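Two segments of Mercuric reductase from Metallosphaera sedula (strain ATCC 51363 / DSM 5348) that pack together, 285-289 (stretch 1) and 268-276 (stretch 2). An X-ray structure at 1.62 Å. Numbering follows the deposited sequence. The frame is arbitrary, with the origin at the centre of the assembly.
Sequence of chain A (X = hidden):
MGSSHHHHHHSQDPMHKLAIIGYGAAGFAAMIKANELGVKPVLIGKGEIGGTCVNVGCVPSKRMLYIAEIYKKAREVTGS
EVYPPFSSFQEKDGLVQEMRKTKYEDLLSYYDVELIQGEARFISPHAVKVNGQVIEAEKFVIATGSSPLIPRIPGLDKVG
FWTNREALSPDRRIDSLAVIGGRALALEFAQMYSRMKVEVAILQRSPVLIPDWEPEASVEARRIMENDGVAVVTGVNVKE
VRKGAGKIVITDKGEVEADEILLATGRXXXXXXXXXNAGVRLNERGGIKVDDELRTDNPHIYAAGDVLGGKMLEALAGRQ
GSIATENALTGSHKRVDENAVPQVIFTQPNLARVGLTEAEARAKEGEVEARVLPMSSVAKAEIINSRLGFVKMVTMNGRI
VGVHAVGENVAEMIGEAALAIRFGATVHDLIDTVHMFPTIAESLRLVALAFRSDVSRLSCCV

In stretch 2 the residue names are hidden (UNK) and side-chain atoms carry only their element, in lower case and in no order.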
# COMPACT_ATOMS: atom_id res chain seq x y z
N ARG A 285 -31.57 2.16 -13.08
CA ARG A 285 -30.88 3.18 -12.31
C ARG A 285 -30.73 4.48 -13.09
O ARG A 285 -30.08 5.42 -12.61
CB ARG A 285 -29.54 2.62 -11.90
CG ARG A 285 -29.70 1.39 -11.00
CD ARG A 285 -28.36 0.72 -10.78
NE ARG A 285 -27.44 1.65 -10.13
CZ ARG A 285 -27.35 1.89 -8.82
NH1 ARG A 285 -28.08 1.22 -7.95
NH2 ARG A 285 -26.48 2.78 -8.37
N GLY A 286 -31.36 4.58 -14.28
CA GLY A 286 -31.34 5.82 -15.03
C GLY A 286 -30.09 5.97 -15.89
O GLY A 286 -29.95 7.03 -16.55
N GLY A 287 -29.25 4.94 -15.94
CA GLY A 287 -28.13 4.93 -16.89
C GLY A 287 -28.45 4.20 -18.18
O GLY A 287 -29.58 3.68 -18.36
N ILE A 288 -27.54 4.22 -19.10
CA ILE A 288 -27.69 3.47 -20.37
C ILE A 288 -27.70 2.01 -20.08
O ILE A 288 -26.77 1.44 -19.43
CB ILE A 288 -26.68 3.88 -21.44
CG1 ILE A 288 -26.96 5.37 -21.79
CG2 ILE A 288 -26.75 3.00 -22.66
CD1 ILE A 288 -25.99 5.97 -22.75
N LYS A 289 -28.71 1.34 -20.60
CA LYS A 289 -28.83 -0.15 -20.57
C LYS A 289 -27.95 -0.82 -21.51
O LYS A 289 -27.99 -0.62 -22.74
CB LYS A 289 -30.28 -0.54 -20.85
CG LYS A 289 -30.55 -2.06 -20.68
CD LYS A 289 -32.08 -2.15 -20.70
CE LYS A 289 -32.60 -3.48 -20.23
NZ LYS A 289 -31.97 -4.61 -20.94
N UNK A 268 -26.27 11.68 -11.30
CA UNK A 268 -27.26 11.29 -12.34
C UNK A 268 -26.50 11.10 -13.65
O UNK A 268 -25.85 12.00 -14.12
c UNK A 268 -31.60 12.48 -14.42
n UNK A 268 -32.54 13.61 -14.69
c UNK A 268 -30.46 12.97 -13.54
c UNK A 268 -28.29 12.38 -12.50
c UNK A 268 -29.35 11.96 -13.48
N UNK A 269 -26.66 9.92 -14.30
CA UNK A 269 -26.02 9.78 -15.59
C UNK A 269 -26.50 10.80 -16.59
O UNK A 269 -27.67 11.18 -16.61
c UNK A 269 -26.48 8.40 -16.02
c UNK A 269 -27.13 8.61 -13.79
c UNK A 269 -26.62 7.61 -14.73
N UNK A 270 -25.60 11.22 -17.45
CA UNK A 270 -25.88 12.23 -18.51
C UNK A 270 -26.47 11.53 -19.73
O UNK A 270 -25.78 11.19 -20.61
n UNK A 270 -22.83 14.19 -17.71
c UNK A 270 -24.16 13.95 -17.79
c UNK A 270 -24.62 12.96 -18.89
o UNK A 270 -25.00 14.48 -17.02
N UNK A 271 -27.80 11.38 -19.75
CA UNK A 271 -28.47 10.56 -20.74
C UNK A 271 -29.47 11.40 -21.58
O UNK A 271 -30.25 10.82 -22.30
c UNK A 271 -28.14 8.37 -19.54
c UNK A 271 -30.21 9.66 -19.11
c UNK A 271 -29.15 9.31 -20.15
N UNK A 272 -29.36 12.68 -21.52
CA UNK A 272 -30.21 13.59 -22.34
C UNK A 272 -29.55 13.76 -23.73
O UNK A 272 -28.93 14.79 -24.03
o UNK A 272 -31.34 17.08 -22.09
o UNK A 272 -32.01 15.41 -23.33
c UNK A 272 -31.35 15.87 -22.37
c UNK A 272 -30.41 14.91 -21.59
N UNK A 273 -29.65 12.71 -24.52
CA UNK A 273 -28.85 12.52 -25.72
C UNK A 273 -29.66 12.12 -26.93
O UNK A 273 -29.10 11.65 -27.94
c UNK A 273 -27.81 11.33 -25.51
c UNK A 273 -25.97 12.70 -24.50
c UNK A 273 -26.01 10.24 -24.14
c UNK A 273 -26.87 11.47 -24.32
N UNK A 274 -31.00 12.23 -26.84
CA UNK A 274 -31.79 11.69 -27.94
C UNK A 274 -31.75 10.19 -28.15
O UNK A 274 -31.83 9.71 -29.24
N UNK A 275 -31.56 9.44 -27.06
CA UNK A 275 -31.35 8.02 -27.13
C UNK A 275 -32.45 7.25 -27.84
O UNK A 275 -32.15 6.28 -28.53
c UNK A 275 -31.11 7.45 -25.71
c UNK A 275 -28.61 7.64 -25.76
c UNK A 275 -29.80 7.42 -23.61
c UNK A 275 -29.87 7.97 -25.03
N UNK A 276 -33.69 7.72 -27.69
CA UNK A 276 -34.82 7.10 -28.33
C UNK A 276 -34.68 7.14 -29.88
O UNK A 276 -35.19 6.30 -30.57
o UNK A 276 -35.90 11.48 -27.65
c UNK A 276 -36.32 9.19 -28.27
o UNK A 276 -34.79 9.96 -26.51
c UNK A 276 -36.14 7.74 -27.81
c UNK A 276 -35.62 10.26 -27.43
O HOH W 1 -30.50 9.67 -15.47

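Position 268 carries four side-chain carbons in an unbranched row ending in nitrogen. The row is fully extended, every chi angle near 180°, and makes no contact with stretch 1. A four-carbon chain capped by an amine is lysine; the nearest approach is Lys268 CG to Gly286 O, 5.8 Å.

At position 269 three carbons close a ring onto the backbone nitrogen and touch Gly286 and Gly287. The CA-to-CB bond points toward stretch 1. The ring alone identifies proline. Pro269 CG lies 3.8 Å from Gly287 CA, and Pro269 CB lies 3.8 Å from Gly286 O.

Position 270 has two carbons, the second bearing one oxygen and one nitrogen. That is a short amide, Asn270. Its CB points away from stretch 1, and both amide atoms are hydrogen-bonded elsewhere in the structure.

Position 271 shows three carbons, one carrying the other two, touching Gly286 O, Gly287 and Ile288. Its CA-to-CB bond points toward stretch 1. Branching directly at CB with no further atom gives valine: Val271 CG2 is 3.7 Å from Gly286 O, and Val271 CG1 is 3.9 Å from Ile288 CG1.

Position 272 has two carbons, the second holding two oxygens: a carboxylate one methylene from the backbone, hence Asp272. It is out of reach, and both oxygens are hydrogen-bonded elsewhere.

Position 273 has four carbons forked at the second, just reaching Ile288. This is the leucine pattern; Leu273 CD1 approaches Ile288 CD1 at 4.5 Å, a marginal contact. Leu273 N also makes a weak hydrogen bond to Val271 O, at 3.0 Å.

Position 274 has no side-chain atoms, so it is Gly274; its phi of 66° favours glycine.

Position 275 repeats the four-carbon fork and touches Ile288; its CA-to-CB bond points toward stretch 1. It is Leu275, with Leu275 CD1 3.9 Å from Ile288 CG1.

Position 276 has three carbons, the third with two oxygens: Glu276, out of reach of stretch 1.

The contact buries 232 Å² and has no direct hydrogen bond across it. Ile288 is its apolar centre: although its CB points sideways, the end of its side chain comes nearer and meets Val271, Leu273 and Leu275. The closest register is Gly287 CA to Pro269 CA, 5.4 Å; an ideal CB on Gly287 would only touch Pro269 CG, at 3.7 Å. Gly286, at phi 84° and psi 5°, is required by its own backbone, since a CB would jam against the preceding carbonyl. The oxygen of water 1 lies 2.9 Å from Gly286 O and 3.4 Å from Pro269 O, donating to both, weakly to the second.

Stretch 2 (268-276) KPNVDLGLE
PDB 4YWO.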